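Local coordinates for protein cellulase (Uncultured bacterium, PDB 3WX5) that probably hydrolyses internal beta-1,4-glucosidic bonds of cellulose, as a family 12 glycoside hydrolase with endoglucanase activity, at residues 108-113 / 145-150; 140-145 / 199-204; 151-156 / 182-187. All coordinates share one frame; numbering follows the deposited sequence.

How the contacts relate
Strand 140-149 runs through contacts 1 and 2, whose segments overlap at Trp145 though their centres lie about 18 Å apart. Side chains on one face of the strand meet the opposing sheet in contact 1 and helix 197-206 in contact 2. Contact 3 sits about 12 Å from the centre of each and works from the other face, which in family 12 enzymes is the concave one that forms the cellulose-binding cleft. Strand 179-185 ties the three together: Trp145 N lies 2.7 Å from Tyr183 O, a probable hydrogen bond to the neighbouring strand, and Asp203 OD2 lies 2.7 Å from Tyr183 OH, probably bonding strand to helix.

Contact 1 (108-113 / 145-150); sequences WRLTPI and WLNWRG
Leu146 meets the indole of Trp108 at its rim: its CD1 lies in the plane of the ring, 3.8 Å from Trp108 CE3 and almost as close to CZ3. The two side chains slant across each other, and the methyl touches the six-membered ring edge-on. Next to them Leu110 reaches over with both branches, CD1 coming within 3.9 Å of Asn147 CB and CD2 within 4.3 Å of Leu146 CB. The CB of Leu110 also lies 4.0 Å above one face of the Trp108 ring, offset toward the rim, so neighbours on the same strand are packed together before they meet the opposite one. No hydrogen bond crosses here. At the Trp108, Leu110 and Leu146 end this is the interior of the beta-sandwich (jelly roll) of family 12: strands 101-111 and 140-149 belong to different sheets, and their local axes run almost parallel, 6° apart, at a closest approach of 9.2 Å. Leu146 and Asn147 can both turn toward the other sheet because they form a classic beta bulge against strand 117-127. CG of Trp108, anti to the backbone N (chi1 -170°), starts the indole toward strand 140-149, where its edge meets Leu146; NE1 is hydrogen-bonded to Ser234 OG, which pins the indole at its polar end, and Phe223 and Tyr122 pack around it. Where the two strands end, Arg149 CD lies 3.9 Å from Ile113 O, at a more exposed margin of the contact.

Contact 2 (140-145 / 199-204); sequences AELMIW and AFIDDA
CG of Leu142, anti to its backbone N (chi1 -172°), carries the branch point toward the helix, while CG of Phe200, anti to its carbonyl carbon and beside the backbone N, sets the ring where Ile144 CD1 meets its face. Leu142 and Phe200 cross at about a right angle, and Leu142 splits its branches over the helix. Its CD2 rests on Phe200 CB at 4.0 Å, and CD1 dips onto the helix backbone, 3.6 Å from Phe200 O, with Ala204 CB 4.0 Å away one turn further on. That carbonyl already accepts the helical bond from Ala204 N, so the methyl meets a polar atom whose bonding need is met within the helix. Strand 140-145 and helix 199-204 cross at 130°, their axes 9.8 Å apart at closest approach. In family 12 the single helix packs on the convex back of the cleft-forming sheet, and Leu142 and Ile144, alternate residues of one strand, are the side chains turned to it here. Ile144 reaches the ring of Phe200: its CD1 sits 3.8 Å from the ring centroid and 20° off the normal, a CH-pi contact over one face, shifted toward CG and CD1. Tyr183 and Trp169 each meet Phe200 edge-to-face, which would restrict turning of the ring. Ile201 gives a slighter touch, its CG1 lying 4.3 Å from Leu142 CD1.

Contact 3 (151-156 / 182-187); sequences NVMPGG and AYRRTT
Arg184 hydrogen-bonds the backbone carbonyl of Val152 with both terminal nitrogens of its guanidinium. The firmer bond runs from NH2, 2.8 Å from Val152 O, with an N-H...O angle of 139° and the donor tilted somewhat out of the carbonyl plane. NH1 adds a weak, bent bond to the same oxygen, Val152 O, at 3.0 Å. One acceptor is thus gripped in a fork, and neither bond can be straight. CG is anti to the backbone N (chi1 -174°) and the chain runs extended to NE, carrying the charged group from strand 179-185 across to the 151-156 loop.

Around the guanidinium the contacts are softer. Met153 SD lies in its plane at the edge, 3.5 Å from Arg184 NH1; the bend at chi2 (-57°) brings the sulfur there although the CB of Met153 points away from the strand. The ring of Pro154 crosses the arginine at about a right angle, with CD 3.6 Å from Arg184 NH1. Beyond the segments, Trp148 makes a cation-pi contact with Arg184, and Glu170 touches its side chain.

The apolar part is small: Pro154 CB packs on Ala182 CB at 3.9 Å, with Trp145 and Trp172 also against the proline. Gly155 N adds a hydrogen bond to Tyr180 OH. Together these hold the irregular connection between strands 140-149 and 157-164 against the cleft-forming sheet of the jelly roll.

A leucine in place of Arg184 would probably leave Val152 O without these two donors and Trp148 without its cation, letting that end of the loop shift. With the charge buried between a carbonyl, a thioether and an indole, these partners are likely to share in stabilising it, and nearby Glu170 may also contribute.

Contact 1 (108-113 / 145-150)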
ATOM      1  N   TRP A 108       0.307 -11.572   0.862  1.00 10.84           N
ATOM      2  CA  TRP A 108       1.583 -10.858   0.934  1.00 11.88           C
ATOM      3  C   TRP A 108       2.418 -11.471   2.048  1.00 13.42           C
ATOM      4  O   TRP A 108       1.883 -11.893   3.066  1.00 14.27           O
ATOM      5  CB  TRP A 108       1.357  -9.367   1.241  1.00 11.09           C
ATOM      6  CG  TRP A 108       2.614  -8.514   1.096  1.00 12.19           C
ATOM      7  CD1 TRP A 108       3.521  -8.533   0.054  1.00  9.05           C
ATOM      8  CD2 TRP A 108       3.027  -7.442   1.961  1.00 11.91           C
ATOM      9  NE1 TRP A 108       4.544  -7.634   0.306  1.00  9.58           N
ATOM     10  CE2 TRP A 108       4.254  -6.942   1.458  1.00 11.03           C
ATOM     11  CE3 TRP A 108       2.494  -6.879   3.132  1.00 12.61           C
ATOM     12  CZ2 TRP A 108       4.893  -5.832   2.021  1.00 11.86           C
ATOM     13  CZ3 TRP A 108       3.162  -5.798   3.719  1.00 13.13           C
ATOM     14  CH2 TRP A 108       4.363  -5.309   3.179  1.00  9.81           C
ATOM     15  N   ARG A 109       3.738 -11.446   1.885  1.00 12.73           N
ATOM     16  CA  ARG A 109       4.639 -11.853   2.959  1.00 13.00           C
ATOM     17  C   ARG A 109       5.724 -10.790   3.086  1.00 13.26           C
ATOM     18  O   ARG A 109       6.254 -10.318   2.089  1.00 13.65           O
ATOM     19  CB  ARG A 109       5.272 -13.203   2.641  1.00 14.44           C
ATOM     20  CG  ARG A 109       6.217 -13.712   3.725  1.00 17.75           C
ATOM     21  CD  ARG A 109       6.621 -15.187   3.485  1.00 20.92           C
ATOM     22  NE  ARG A 109       7.564 -15.316   2.375  1.00 24.42           N
ATOM     23  CZ  ARG A 109       8.870 -15.070   2.479  1.00 28.21           C
ATOM     24  NH1 ARG A 109       9.384 -14.670   3.634  1.00 32.34           N
ATOM     25  NH2 ARG A 109       9.657 -15.190   1.426  1.00 32.72           N
ATOM     26  N   LEU A 110       6.018 -10.385   4.310  1.00 10.85           N
ATOM     27  CA  LEU A 110       7.042  -9.383   4.514  1.00 12.24           C
ATOM     28  C   LEU A 110       8.141  -9.949   5.418  1.00 13.27           C
ATOM     29  O   LEU A 110       7.894 -10.821   6.284  1.00 14.74           O
ATOM     30  CB  LEU A 110       6.426  -8.120   5.107  1.00 12.12           C
ATOM     31  CG  LEU A 110       5.796  -8.329   6.501  1.00 13.25           C
ATOM     32  CD1 LEU A 110       6.590  -7.628   7.580  1.00 14.98           C
ATOM     33  CD2 LEU A 110       4.325  -7.917   6.549  1.00 14.07           C
ATOM     34  N   THR A 111       9.352  -9.459   5.212  1.00 14.90           N
ATOM     35  CA  THR A 111      10.453  -9.790   6.102  1.00 14.83           C
ATOM     36  C   THR A 111      10.817  -8.514   6.868  1.00 15.07           C
ATOM     37  O   THR A 111      11.283  -7.537   6.269  1.00 13.18           O
ATOM     38  CB  THR A 111      11.657 -10.333   5.280  1.00 17.64           C
ATOM     39  OG1 THR A 111      11.220 -11.460   4.498  1.00 14.28           O
ATOM     40  CG2 THR A 111      12.804 -10.765   6.210  1.00 19.28           C
ATOM     41  N   PRO A 112      10.553  -8.493   8.186  1.00 14.30           N
ATOM     42  CA  PRO A 112      10.846  -7.325   9.014  1.00 14.44           C
ATOM     43  C   PRO A 112      12.338  -7.169   9.295  1.00 15.91           C
ATOM     44  O   PRO A 112      13.141  -8.071   8.959  1.00 14.16           O
ATOM     45  CB  PRO A 112      10.103  -7.611  10.318  1.00 14.65           C
ATOM     46  CG  PRO A 112       9.908  -9.083  10.354  1.00 16.76           C
ATOM     47  CD  PRO A 112      10.208  -9.673   8.989  1.00 16.85           C
ATOM     48  N   ILE A 113      12.716  -6.002   9.817  1.00 14.92           N
ATOM     49  CA  ILE A 113      14.107  -5.775  10.273  1.00 15.48           C
ATOM     50  C   ILE A 113      14.127  -5.244  11.706  1.00 16.45           C
ATOM     51  O   ILE A 113      13.101  -4.780  12.204  1.00 17.28           O
ATOM     52  CB  ILE A 113      14.873  -4.797   9.345  1.00 15.27           C
ATOM     53  CG1 ILE A 113      14.146  -3.445   9.225  1.00 12.21           C
ATOM     54  CG2 ILE A 113      15.079  -5.413   7.974  1.00 18.36           C
ATOM     55  CD1 ILE A 113      14.996  -2.391   8.475  1.00 13.95           C
ATOM     56  N   TRP A 145      -2.059  -1.539   8.160  1.00  7.79           N
ATOM     57  CA  TRP A 145      -0.706  -1.657   8.708  1.00 10.52           C
ATOM     58  C   TRP A 145      -0.580  -3.029   9.376  1.00 11.27           C
ATOM     59  O   TRP A 145      -1.342  -3.351  10.285  1.00 11.40           O
ATOM     60  CB  TRP A 145      -0.454  -0.579   9.777  1.00 10.01           C
ATOM     61  CG  TRP A 145      -0.337   0.865   9.276  1.00  9.05           C
ATOM     62  CD1 TRP A 145      -0.949   1.425   8.173  1.00 12.51           C
ATOM     63  CD2 TRP A 145       0.431   1.915   9.886  1.00  9.24           C
ATOM     64  NE1 TRP A 145      -0.566   2.756   8.051  1.00 11.65           N
ATOM     65  CE2 TRP A 145       0.237   3.088   9.116  1.00 12.26           C
ATOM     66  CE3 TRP A 145       1.227   1.988  11.046  1.00 13.96           C
ATOM     67  CZ2 TRP A 145       0.884   4.295   9.412  1.00  8.24           C
ATOM     68  CZ3 TRP A 145       1.838   3.214  11.378  1.00  9.98           C
ATOM     69  CH2 TRP A 145       1.644   4.352  10.571  1.00  9.61           C
ATOM     70  N   LEU A 146       0.395  -3.817   8.932  1.00 11.61           N
ATOM     71  CA  LEU A 146       0.569  -5.194   9.401  1.00 11.09           C
ATOM     72  C   LEU A 146       1.732  -5.344  10.372  1.00 12.09           C
ATOM     73  O   LEU A 146       1.737  -6.244  11.223  1.00 12.18           O
ATOM     74  CB  LEU A 146       0.795  -6.135   8.210  1.00 13.22           C
ATOM     75  CG  LEU A 146      -0.351  -6.112   7.191  1.00 12.81           C
ATOM     76  CD1 LEU A 146       0.045  -6.930   5.983  1.00 15.16           C
ATOM     77  CD2 LEU A 146      -1.673  -6.643   7.821  1.00 12.71           C
ATOM     78  N   ASN A 147       2.713  -4.454  10.256  1.00 12.02           N
ATOM     79  CA  ASN A 147       3.945  -4.567  11.043  1.00 12.48           C
ATOM     80  C   ASN A 147       4.683  -3.210  10.962  1.00 11.92           C
ATOM     81  O   ASN A 147       4.320  -2.343  10.170  1.00 11.53           O
ATOM     82  CB  ASN A 147       4.821  -5.722  10.486  1.00 12.45           C
ATOM     83  CG  ASN A 147       5.641  -6.426  11.564  1.00 15.82           C
ATOM     84  OD1 ASN A 147       5.799  -7.674  11.563  1.00 18.38           O
ATOM     85  ND2 ASN A 147       6.188  -5.644  12.475  1.00  9.55           N
ATOM     86  N   TRP A 148       5.600  -2.965  11.883  1.00 13.29           N
ATOM     87  CA  TRP A 148       6.232  -1.638  11.992  1.00 10.79           C
ATOM     88  C   TRP A 148       7.327  -1.693  13.048  1.00 13.99           C
ATOM     89  O   TRP A 148       7.445  -2.676  13.774  1.00 11.38           O
ATOM     90  CB  TRP A 148       5.198  -0.574  12.405  1.00 11.46           C
ATOM     91  CG  TRP A 148       4.598  -0.854  13.760  1.00  8.39           C
ATOM     92  CD1 TRP A 148       5.127  -0.516  14.990  1.00 14.25           C
ATOM     93  CD2 TRP A 148       3.373  -1.537  14.024  1.00 12.30           C
ATOM     94  NE1 TRP A 148       4.293  -0.947  15.999  1.00 11.14           N
ATOM     95  CE2 TRP A 148       3.225  -1.604  15.434  1.00 13.68           C
ATOM     96  CE3 TRP A 148       2.407  -2.143  13.209  1.00 11.86           C
ATOM     97  CZ2 TRP A 148       2.157  -2.261  16.039  1.00 15.27           C
ATOM     98  CZ3 TRP A 148       1.352  -2.816  13.812  1.00 16.37           C
ATOM     99  CH2 TRP A 148       1.248  -2.878  15.224  1.00 11.61           C
ATOM    100  N   ARG A 149       8.116  -0.624  13.120  1.00 11.98           N
ATOM    101  CA  ARG A 149       9.104  -0.493  14.162  1.00 13.37           C
ATOM    102  C   ARG A 149       9.240   0.963  14.482  1.00 12.91           C
ATOM    103  O   ARG A 149       9.174   1.785  13.588  1.00 11.06           O
ATOM    104  CB  ARG A 149      10.447  -1.043  13.689  1.00 11.69           C
ATOM    105  CG  ARG A 149      11.517  -0.939  14.756  1.00 18.59           C
ATOM    106  CD  ARG A 149      12.853  -1.492  14.263  1.00 21.78           C
ATOM    107  NE  ARG A 149      13.947  -1.075  15.144  1.00 30.98           N
ATOM    108  CZ  ARG A 149      14.327  -1.756  16.218  1.00 36.73           C
ATOM    109  NH1 ARG A 149      13.714  -2.903  16.529  1.00 39.04           N
ATOM    110  NH2 ARG A 149      15.339  -1.307  16.962  1.00 35.31           N
ATOM    111  N   GLY A 150       9.414   1.286  15.763  1.00 10.49           N
ATOM    112  CA  GLY A 150       9.850   2.623  16.143  1.00 13.22           C
ATOM    113  C   GLY A 150       8.744   3.547  16.600  1.00 12.44           C
ATOM    114  O   GLY A 150       8.924   4.758  16.638  1.00 14.25           O
TER

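Contact 2 (140-145 / 199-204)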
ATOM      1  N   ALA A 140      -9.990   9.190  -1.267  1.00 11.30           N
ATOM      2  CA  ALA A 140      -9.592   8.570   0.005  1.00 10.03           C
ATOM      3  C   ALA A 140      -8.371   7.686  -0.194  1.00 10.89           C
ATOM      4  O   ALA A 140      -8.047   7.258  -1.312  1.00 10.82           O
ATOM      5  CB  ALA A 140     -10.740   7.738   0.603  1.00  9.83           C
ATOM      6  N   GLU A 141      -7.687   7.445   0.918  1.00  9.57           N
ATOM      7  CA  GLU A 141      -6.586   6.521   0.975  1.00 11.01           C
ATOM      8  C   GLU A 141      -6.900   5.605   2.143  1.00 11.33           C
ATOM      9  O   GLU A 141      -7.188   6.083   3.258  1.00 10.79           O
ATOM     10  CB  GLU A 141      -5.277   7.274   1.268  1.00 11.98           C
ATOM     11  CG  GLU A 141      -4.079   6.354   1.561  1.00 11.55           C
ATOM     12  CD  GLU A 141      -2.821   7.132   1.950  1.00 12.07           C
ATOM     13  OE1 GLU A 141      -2.897   8.359   2.194  1.00 11.33           O
ATOM     14  OE2 GLU A 141      -1.740   6.516   1.990  1.00 15.40           O
ATOM     15  N   LEU A 142      -6.839   4.301   1.885  1.00 10.71           N
ATOM     16  CA  LEU A 142      -7.092   3.312   2.923  1.00 10.91           C
ATOM     17  C   LEU A 142      -5.844   2.469   3.125  1.00  9.81           C
ATOM     18  O   LEU A 142      -5.356   1.824   2.197  1.00  8.75           O
ATOM     19  CB  LEU A 142      -8.299   2.443   2.558  1.00 11.94           C
ATOM     20  CG  LEU A 142      -8.825   1.476   3.622  1.00 10.90           C
ATOM     21  CD1 LEU A 142     -10.298   1.056   3.319  1.00  7.76           C
ATOM     22  CD2 LEU A 142      -7.935   0.250   3.724  1.00 13.42           C
ATOM     23  N   MET A 143      -5.272   2.564   4.314  1.00  9.55           N
ATOM     24  CA  MET A 143      -4.077   1.804   4.642  1.00  9.65           C
ATOM     25  C   MET A 143      -4.421   0.634   5.572  1.00 11.29           C
ATOM     26  O   MET A 143      -5.303   0.745   6.427  1.00 10.71           O
ATOM     27  CB  MET A 143      -3.033   2.688   5.341  1.00 10.88           C
ATOM     28  CG  MET A 143      -2.636   3.960   4.595  1.00 10.72           C
ATOM     29  SD  MET A 143      -0.944   4.484   5.068  1.00 12.05           S
ATOM     30  CE  MET A 143       0.113   3.322   4.155  1.00  9.78           C
ATOM     31  N   ILE A 144      -3.591  -0.403   5.513  1.00  9.71           N
ATOM     32  CA  ILE A 144      -3.728  -1.544   6.417  1.00 10.07           C
ATOM     33  C   ILE A 144      -2.340  -1.879   6.901  1.00  9.66           C
ATOM     34  O   ILE A 144      -1.521  -2.362   6.115  1.00 11.71           O
ATOM     35  CB  ILE A 144      -4.306  -2.767   5.714  1.00  9.28           C
ATOM     36  CG1 ILE A 144      -5.693  -2.428   5.148  1.00  8.73           C
ATOM     37  CG2 ILE A 144      -4.439  -3.924   6.731  1.00 11.96           C
ATOM     38  CD1 ILE A 144      -6.279  -3.486   4.205  1.00  9.06           C
ATOM     39  N   TRP A 145      -2.059  -1.539   8.160  1.00  7.79           N
ATOM     40  CA  TRP A 145      -0.706  -1.657   8.708  1.00 10.52           C
ATOM     41  C   TRP A 145      -0.580  -3.029   9.376  1.00 11.27           C
ATOM     42  O   TRP A 145      -1.342  -3.351  10.285  1.00 11.40           O
ATOM     43  CB  TRP A 145      -0.454  -0.579   9.777  1.00 10.01           C
ATOM     44  CG  TRP A 145      -0.337   0.865   9.276  1.00  9.05           C
ATOM     45  CD1 TRP A 145      -0.949   1.425   8.173  1.00 12.51           C
ATOM     46  CD2 TRP A 145       0.431   1.915   9.886  1.00  9.24           C
ATOM     47  NE1 TRP A 145      -0.566   2.756   8.051  1.00 11.65           N
ATOM     48  CE2 TRP A 145       0.237   3.088   9.116  1.00 12.26           C
ATOM     49  CE3 TRP A 145       1.227   1.988  11.046  1.00 13.96           C
ATOM     50  CZ2 TRP A 145       0.884   4.295   9.412  1.00  8.24           C
ATOM     51  CZ3 TRP A 145       1.838   3.214  11.378  1.00  9.98           C
ATOM     52  CH2 TRP A 145       1.644   4.352  10.571  1.00  9.61           C
ATOM     53  N   ALA A 199     -13.536  -6.115   3.151  1.00  8.38           N
ATOM     54  CA  ALA A 199     -14.060  -5.902   4.527  1.00  8.25           C
ATOM     55  C   ALA A 199     -13.660  -4.511   5.012  1.00  9.83           C
ATOM     56  O   ALA A 199     -14.478  -3.791   5.613  1.00 12.48           O
ATOM     57  CB  ALA A 199     -13.549  -6.971   5.485  1.00 10.48           C
ATOM     58  N   PHE A 200     -12.405  -4.116   4.764  1.00  9.51           N
ATOM     59  CA  PHE A 200     -11.947  -2.779   5.178  1.00  9.23           C
ATOM     60  C   PHE A 200     -12.648  -1.677   4.420  1.00 10.17           C
ATOM     61  O   PHE A 200     -13.023  -0.655   4.991  1.00 11.33           O
ATOM     62  CB  PHE A 200     -10.416  -2.649   5.012  1.00 10.45           C
ATOM     63  CG  PHE A 200      -9.643  -3.658   5.802  1.00  8.18           C
ATOM     64  CD1 PHE A 200      -9.387  -4.918   5.276  1.00  8.42           C
ATOM     65  CD2 PHE A 200      -9.349  -3.422   7.156  1.00  8.07           C
ATOM     66  CE1 PHE A 200      -8.763  -5.914   6.013  1.00  7.91           C
ATOM     67  CE2 PHE A 200      -8.649  -4.381   7.884  1.00 11.73           C
ATOM     68  CZ  PHE A 200      -8.361  -5.641   7.313  1.00 12.56           C
ATOM     69  N   ILE A 201     -12.732  -1.839   3.103  1.00  9.93           N
ATOM     70  CA  ILE A 201     -13.480  -0.924   2.305  1.00  9.93           C
ATOM     71  C   ILE A 201     -14.905  -0.703   2.805  1.00 10.47           C
ATOM     72  O   ILE A 201     -15.328   0.443   2.989  1.00 12.74           O
ATOM     73  CB  ILE A 201     -13.508  -1.366   0.821  1.00  8.69           C
ATOM     74  CG1 ILE A 201     -12.067  -1.434   0.296  1.00 11.15           C
ATOM     75  CG2 ILE A 201     -14.348  -0.387   0.037  1.00  9.03           C
ATOM     76  CD1 ILE A 201     -11.933  -1.886  -1.217  1.00  9.34           C
ATOM     77  N   ASP A 202     -15.622  -1.790   3.099  1.00  9.67           N
ATOM     78  CA  ASP A 202     -17.019  -1.682   3.523  1.00 10.23           C
ATOM     79  C   ASP A 202     -17.116  -1.030   4.902  1.00 11.82           C
ATOM     80  O   ASP A 202     -18.077  -0.321   5.176  1.00 10.60           O
ATOM     81  CB  ASP A 202     -17.701  -3.069   3.551  1.00 10.80           C
ATOM     82  CG  ASP A 202     -18.067  -3.583   2.152  1.00 14.88           C
ATOM     83  OD1 ASP A 202     -17.843  -2.853   1.159  1.00 13.71           O
ATOM     84  OD2 ASP A 202     -18.490  -4.759   2.040  1.00 14.67           O
ATOM     85  N   ASP A 203     -16.108  -1.237   5.755  1.00 10.16           N
ATOM     86  CA  ASP A 203     -16.118  -0.580   7.077  1.00 11.59           C
ATOM     87  C   ASP A 203     -15.929   0.926   6.897  1.00 11.69           C
ATOM     88  O   ASP A 203     -16.633   1.740   7.505  1.00  9.92           O
ATOM     89  CB  ASP A 203     -15.026  -1.168   7.981  1.00 10.51           C
ATOM     90  CG  ASP A 203     -14.932  -0.453   9.320  1.00 14.19           C
ATOM     91  OD1 ASP A 203     -15.732  -0.773  10.242  1.00 12.85           O
ATOM     92  OD2 ASP A 203     -14.120   0.490   9.425  1.00 13.88           O
ATOM     93  N   ALA A 204     -14.964   1.304   6.053  1.00 11.20           N
ATOM     94  CA  ALA A 204     -14.756   2.725   5.748  1.00 10.95           C
ATOM     95  C   ALA A 204     -16.006   3.379   5.133  1.00 11.93           C
ATOM     96  O   ALA A 204     -16.350   4.524   5.478  1.00 13.01           O
ATOM     97  CB  ALA A 204     -13.554   2.887   4.806  1.00 10.21           C
TER

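Contact 3 (151-156 / 182-187)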
ATOM      1  N   ASN A 151       7.593   2.989  16.974  1.00 12.85           N
ATOM      2  CA  ASN A 151       6.467   3.807  17.457  1.00 13.69           C
ATOM      3  C   ASN A 151       5.962   4.810  16.440  1.00 12.86           C
ATOM      4  O   ASN A 151       5.441   5.854  16.818  1.00 13.30           O
ATOM      5  CB  ASN A 151       6.790   4.544  18.790  1.00 16.07           C
ATOM      6  CG  ASN A 151       5.520   4.880  19.597  1.00 17.23           C
ATOM      7  OD1 ASN A 151       4.628   4.044  19.723  1.00 18.01           O
ATOM      8  ND2 ASN A 151       5.467   6.070  20.185  1.00 16.84           N
ATOM      9  N   VAL A 152       6.089   4.491  15.150  1.00 10.05           N
ATOM     10  CA  VAL A 152       5.495   5.306  14.101  1.00 11.42           C
ATOM     11  C   VAL A 152       3.968   5.245  14.232  1.00 12.75           C
ATOM     12  O   VAL A 152       3.451   4.258  14.741  1.00 14.11           O
ATOM     13  CB  VAL A 152       5.966   4.815  12.706  1.00 10.14           C
ATOM     14  CG1 VAL A 152       7.462   5.099  12.524  1.00 11.39           C
ATOM     15  CG2 VAL A 152       5.672   3.314  12.528  1.00 13.75           C
ATOM     16  N   MET A 153       3.264   6.320  13.864  1.00 13.10           N
ATOM     17  CA  MET A 153       1.813   6.446  14.131  1.00 12.23           C
ATOM     18  C   MET A 153       1.129   6.738  12.786  1.00 11.13           C
ATOM     19  O   MET A 153       1.690   7.438  11.962  1.00 10.16           O
ATOM     20  CB  MET A 153       1.537   7.635  15.070  1.00 14.54           C
ATOM     21  CG  MET A 153       1.812   7.356  16.551  1.00 19.34           C
ATOM     22  SD  MET A 153       0.858   5.939  17.164  1.00 24.47           S
ATOM     23  CE  MET A 153       2.016   5.206  18.337  1.00 23.79           C
ATOM     24  N   PRO A 154      -0.098   6.225  12.587  1.00 11.54           N
ATOM     25  CA  PRO A 154      -0.944   6.680  11.479  1.00 12.86           C
ATOM     26  C   PRO A 154      -1.251   8.171  11.584  1.00 12.00           C
ATOM     27  O   PRO A 154      -1.173   8.760  12.686  1.00 14.36           O
ATOM     28  CB  PRO A 154      -2.228   5.872  11.697  1.00 12.76           C
ATOM     29  CG  PRO A 154      -1.744   4.607  12.309  1.00 12.05           C
ATOM     30  CD  PRO A 154      -0.729   5.109  13.306  1.00 13.21           C
ATOM     31  N   GLY A 155      -1.564   8.779  10.445  1.00 10.79           N
ATOM     32  CA  GLY A 155      -2.130  10.138  10.418  1.00 10.81           C
ATOM     33  C   GLY A 155      -3.431  10.242  11.185  1.00 12.13           C
ATOM     34  O   GLY A 155      -4.120   9.245  11.408  1.00 12.68           O
ATOM     35  N   GLY A 156      -3.781  11.457  11.586  1.00 12.03           N
ATOM     36  CA  GLY A 156      -5.131  11.711  12.104  1.00 13.68           C
ATOM     37  C   GLY A 156      -5.303  11.275  13.546  1.00 15.78           C
ATOM     38  O   GLY A 156      -4.369  11.360  14.344  1.00 15.85           O
ATOM     39  N   ALA A 182      -6.711   4.540   8.265  1.00 10.86           N
ATOM     40  CA  ALA A 182      -5.682   3.509   8.464  1.00 12.48           C
ATOM     41  C   ALA A 182      -6.194   2.456   9.438  1.00 11.60           C
ATOM     42  O   ALA A 182      -6.715   2.789  10.518  1.00 12.14           O
ATOM     43  CB  ALA A 182      -4.411   4.131   8.988  1.00 12.98           C
ATOM     44  N   TYR A 183      -5.991   1.192   9.089  1.00 11.23           N
ATOM     45  CA  TYR A 183      -6.316   0.102  10.009  1.00 11.25           C
ATOM     46  C   TYR A 183      -5.006  -0.476  10.488  1.00 10.50           C
ATOM     47  O   TYR A 183      -4.282  -1.065   9.706  1.00 12.20           O
ATOM     48  CB  TYR A 183      -7.135  -0.992   9.304  1.00 10.57           C
ATOM     49  CG  TYR A 183      -8.496  -0.481   8.855  1.00 10.34           C
ATOM     50  CD1 TYR A 183      -8.635   0.201   7.642  1.00  9.60           C
ATOM     51  CD2 TYR A 183      -9.621  -0.605   9.682  1.00 10.84           C
ATOM     52  CE1 TYR A 183      -9.882   0.723   7.241  1.00 10.06           C
ATOM     53  CE2 TYR A 183     -10.879  -0.106   9.281  1.00 12.78           C
ATOM     54  CZ  TYR A 183     -10.995   0.550   8.060  1.00 15.51           C
ATOM     55  OH  TYR A 183     -12.184   1.157   7.696  1.00 12.12           O
ATOM     56  N   ARG A 184      -4.719  -0.337  11.778  1.00  9.86           N
ATOM     57  CA  ARG A 184      -3.465  -0.846  12.305  1.00 10.81           C
ATOM     58  C   ARG A 184      -3.770  -2.129  13.066  1.00 11.68           C
ATOM     59  O   ARG A 184      -4.476  -2.089  14.077  1.00 11.69           O
ATOM     60  CB  ARG A 184      -2.831   0.185  13.257  1.00 12.06           C
ATOM     61  CG  ARG A 184      -1.435  -0.222  13.726  1.00 13.23           C
ATOM     62  CD  ARG A 184      -0.877   0.720  14.817  1.00 15.98           C
ATOM     63  NE  ARG A 184       0.578   0.651  14.776  1.00 23.78           N
ATOM     64  CZ  ARG A 184       1.390   1.670  15.057  1.00 23.87           C
ATOM     65  NH1 ARG A 184       0.887   2.814  15.527  1.00 14.33           N
ATOM     66  NH2 ARG A 184       2.703   1.539  14.864  1.00 14.66           N
ATOM     67  N   ARG A 185      -3.124  -3.231  12.694  1.00 11.33           N
ATOM     68  CA  ARG A 185      -3.460  -4.525  13.328  1.00 10.65           C
ATOM     69  C   ARG A 185      -3.085  -4.422  14.808  1.00 10.84           C
ATOM     70  O   ARG A 185      -2.092  -3.763  15.140  1.00 13.13           O
ATOM     71  CB  ARG A 185      -2.671  -5.666  12.683  1.00 11.05           C
ATOM     72  CG  ARG A 185      -3.387  -7.015  12.783  1.00 10.41           C
ATOM     73  CD  ARG A 185      -2.587  -8.075  12.022  1.00  8.52           C
ATOM     74  NE  ARG A 185      -3.293  -9.357  11.918  1.00 10.98           N
ATOM     75  CZ  ARG A 185      -3.373 -10.253  12.893  1.00 16.96           C
ATOM     76  NH1 ARG A 185      -2.774 -10.031  14.070  1.00  9.67           N
ATOM     77  NH2 ARG A 185      -3.968 -11.424  12.649  1.00 15.09           N
ATOM     78  N   THR A 186      -3.900  -4.994  15.691  1.00 10.29           N
ATOM     79  CA  THR A 186      -3.660  -4.848  17.144  1.00 14.12           C
ATOM     80  C   THR A 186      -2.412  -5.616  17.572  1.00 15.53           C
ATOM     81  O   THR A 186      -1.803  -5.302  18.607  1.00 15.51           O
ATOM     82  CB  THR A 186      -4.873  -5.303  17.998  1.00 14.71           C
ATOM     83  OG1 THR A 186      -5.205  -6.644  17.665  1.00 18.91           O
ATOM     84  CG2 THR A 186      -6.107  -4.427  17.717  1.00 17.36           C
ATOM     85  N   THR A 187      -2.081  -6.681  16.831  1.00 14.45           N
ATOM     86  CA  THR A 187      -0.736  -7.258  16.897  1.00 15.13           C
ATOM     87  C   THR A 187      -0.136  -7.467  15.520  1.00 13.43           C
ATOM     88  O   THR A 187      -0.851  -7.792  14.568  1.00 12.70           O
ATOM     89  CB  THR A 187      -0.701  -8.613  17.661  1.00 17.32           C
ATOM     90  OG1 THR A 187      -1.525  -9.555  16.989  1.00 20.71           O
ATOM     91  CG2 THR A 187      -1.225  -8.432  19.095  1.00 19.06           C
TER